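Local coordinates for protein ATP phosphoribosyltransferase regulatory subunit (Lactococcus lactis, PDB 1Z7M) that is required for the first step of histidine biosynthesis and may allow feedback regulation of ATP phosphoribosyltransferase activity by histidine, at residues L23-M31 with R132-N140. Sequence-based numbering, arbitrary orientation.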
# COMPACT_ATOMS: atom_id res chain seq x y z
N LEU B 23 9.53 -12.58 18.77
CA LEU B 23 10.16 -12.61 17.44
C LEU B 23 10.00 -11.36 16.58
O LEU B 23 8.95 -10.72 16.59
CB LEU B 23 9.61 -13.80 16.65
CG LEU B 23 9.93 -15.17 17.25
CD1 LEU B 23 8.98 -16.20 16.67
CD2 LEU B 23 11.40 -15.53 16.97
N LEU B 24 11.04 -11.03 15.81
CA LEU B 24 10.98 -9.86 14.94
C LEU B 24 11.16 -10.20 13.47
O LEU B 24 11.80 -11.19 13.13
CB LEU B 24 12.04 -8.80 15.33
CG LEU B 24 13.18 -8.97 16.34
CD1 LEU B 24 14.40 -8.20 15.86
CD2 LEU B 24 12.76 -8.45 17.71
N PRO B 25 10.59 -9.39 12.58
CA PRO B 25 10.72 -9.65 11.15
C PRO B 25 12.18 -9.85 10.81
O PRO B 25 13.06 -9.56 11.62
CB PRO B 25 10.16 -8.38 10.51
CG PRO B 25 9.16 -7.93 11.50
CD PRO B 25 9.85 -8.14 12.82
N GLU B 26 12.45 -10.33 9.61
CA GLU B 26 13.83 -10.55 9.22
C GLU B 26 14.42 -9.26 8.69
O GLU B 26 15.62 -9.02 8.81
CB GLU B 26 13.91 -11.64 8.14
CG GLU B 26 15.23 -12.39 8.14
CD GLU B 26 15.05 -13.89 8.39
OE1 GLU B 26 13.90 -14.32 8.70
OE2 GLU B 26 16.06 -14.64 8.27
N GLU B 27 13.56 -8.42 8.11
CA GLU B 27 14.02 -7.15 7.56
C GLU B 27 14.40 -6.15 8.63
O GLU B 27 14.86 -5.05 8.34
CB GLU B 27 12.96 -6.52 6.64
CG GLU B 27 11.54 -6.77 7.05
CD GLU B 27 10.97 -8.05 6.46
OE1 GLU B 27 10.76 -8.11 5.23
OE2 GLU B 27 10.74 -9.00 7.25
N SER B 28 14.21 -6.55 9.88
CA SER B 28 14.56 -5.68 10.99
C SER B 28 15.93 -6.07 11.51
O SER B 28 16.23 -7.25 11.71
CB SER B 28 13.54 -5.83 12.11
OG SER B 28 13.56 -7.14 12.61
N ALA B 29 16.78 -5.06 11.71
CA ALA B 29 18.10 -5.33 12.27
C ALA B 29 18.08 -5.15 13.78
O ALA B 29 17.35 -4.28 14.27
CB ALA B 29 19.15 -4.41 11.68
N GLU B 30 18.83 -5.97 14.54
CA GLU B 30 18.84 -5.85 16.00
C GLU B 30 20.30 -5.46 16.49
O GLU B 30 21.15 -6.36 16.57
CB GLU B 30 18.35 -7.14 16.65
CG GLU B 30 17.18 -6.95 17.60
CD GLU B 30 16.72 -8.25 18.23
OE1 GLU B 30 17.30 -9.30 17.91
OE2 GLU B 30 15.76 -8.21 19.03
N MET B 31 20.58 -4.16 16.80
CA MET B 31 21.90 -3.67 17.29
C MET B 31 22.05 -3.95 18.79
O MET B 31 21.10 -3.76 19.55
CB MET B 31 22.05 -2.15 17.14
CG MET B 31 22.22 -1.65 15.71
SD MET B 31 23.22 -0.14 15.60
CE MET B 31 24.43 -0.60 14.35
N ARG B 132 16.60 -13.15 2.37
CA ARG B 132 16.55 -13.71 3.71
C ARG B 132 17.64 -14.75 3.97
O ARG B 132 18.28 -15.22 3.03
CB ARG B 132 15.16 -14.31 3.97
CG ARG B 132 14.02 -13.37 3.62
CD ARG B 132 12.64 -13.86 4.08
NE ARG B 132 12.39 -13.66 5.52
CZ ARG B 132 11.27 -13.14 6.04
NH1 ARG B 132 10.28 -12.76 5.24
NH2 ARG B 132 11.15 -12.99 7.36
N HIS B 133 17.85 -15.08 5.24
CA HIS B 133 18.85 -16.07 5.71
C HIS B 133 20.32 -15.81 5.37
O HIS B 133 21.07 -16.74 5.03
CB HIS B 133 18.47 -17.49 5.25
CG HIS B 133 17.05 -17.87 5.56
ND1 HIS B 133 16.45 -17.58 6.77
CD2 HIS B 133 16.13 -18.53 4.83
CE1 HIS B 133 15.21 -18.05 6.76
NE2 HIS B 133 14.99 -18.62 5.59
N LYS B 134 20.73 -14.55 5.48
CA LYS B 134 22.10 -14.09 5.23
C LYS B 134 22.22 -12.83 6.09
O LYS B 134 21.31 -11.99 6.08
CB LYS B 134 22.30 -13.74 3.76
CG LYS B 134 22.07 -14.90 2.83
CD LYS B 134 21.80 -14.47 1.41
CE LYS B 134 21.48 -15.68 0.54
NZ LYS B 134 21.07 -15.37 -0.86
N GLY B 135 23.31 -12.70 6.83
CA GLY B 135 23.49 -11.53 7.69
C GLY B 135 23.36 -10.20 6.97
O GLY B 135 23.75 -9.15 7.50
N ARG B 136 22.82 -10.24 5.75
CA ARG B 136 22.63 -9.02 4.97
C ARG B 136 21.70 -8.09 5.74
O ARG B 136 20.62 -8.48 6.16
CB ARG B 136 22.04 -9.36 3.59
CG ARG B 136 22.96 -10.23 2.74
CD ARG B 136 22.62 -10.21 1.25
NE ARG B 136 23.36 -11.25 0.53
CZ ARG B 136 23.00 -11.76 -0.65
NH1 ARG B 136 21.90 -11.33 -1.24
NH2 ARG B 136 23.71 -12.73 -1.20
N SER B 137 22.15 -6.86 5.95
CA SER B 137 21.32 -5.90 6.67
C SER B 137 20.42 -5.18 5.69
O SER B 137 20.84 -4.85 4.58
CB SER B 137 22.20 -4.89 7.40
OG SER B 137 23.16 -5.54 8.22
N THR B 138 19.17 -4.94 6.09
CA THR B 138 18.25 -4.20 5.23
C THR B 138 18.24 -2.77 5.80
O THR B 138 17.95 -1.80 5.09
CB THR B 138 16.84 -4.87 5.23
OG1 THR B 138 15.89 -4.03 5.89
CG2 THR B 138 16.90 -6.25 5.90
N GLU B 139 18.58 -2.65 7.08
CA GLU B 139 18.67 -1.36 7.76
C GLU B 139 20.16 -0.97 7.77
O GLU B 139 21.00 -1.62 8.41
CB GLU B 139 18.14 -1.48 9.19
CG GLU B 139 16.99 -0.55 9.50
CD GLU B 139 16.17 -1.04 10.68
OE1 GLU B 139 15.54 -2.11 10.56
OE2 GLU B 139 16.17 -0.36 11.74
N ASN B 140 20.48 0.08 7.03
CA ASN B 140 21.84 0.55 6.85
C ASN B 140 22.07 1.94 7.36
O ASN B 140 21.53 2.90 6.81
CB ASN B 140 22.18 0.53 5.37
CG ASN B 140 22.01 -0.82 4.77
OD1 ASN B 140 21.47 -0.96 3.68
ND2 ASN B 140 22.48 -1.84 5.46
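In the class II aminoacyl-tRNA synthetase-like fold of this subunit, the hairpin loop joining strands 118-127 and 139-148 meets the N-terminal loop through E26, E27 and A29, and the contact illustrates how two irregular segments can be joined by side chains reaching for backbone and charge. E26 sits between two basic residues. Its OE1 forms a salt bridge with R132 NH2, a weak hydrogen bond at 3.3 Å, while its OE2 takes a weak, strongly bent bond from H133 ND1 (121° at the hydrogen). With CG anti to the backbone N (chi1 -153°) and a bend at chi2, the E26 carboxylate is brought to the guanidinium, its plane 82° from that group's; CB, set by the backbone, also lies against R132 NH2. Replacing this glutamate with alanine removes both carboxylate contacts and would probably leave the R132 guanidinium freer to turn. E27 adds a second negative charge near R132 NH2, without an N-H directed at it. Farther along, T138 OG1 donates to E27 O at 2.8 Å, in the carbonyl plane and on a lone pair, while T138 CG2 packs against E27 CA. E139 OE1 accepts a nearly straight but weak bond from A29 N; its OE2 pairs with K125 and with S62 of the second subunit. The contact thus lies where the loop leading into helix 33-52 passes beside the start of strand 139-148, near strand 118-127 and against the second subunit.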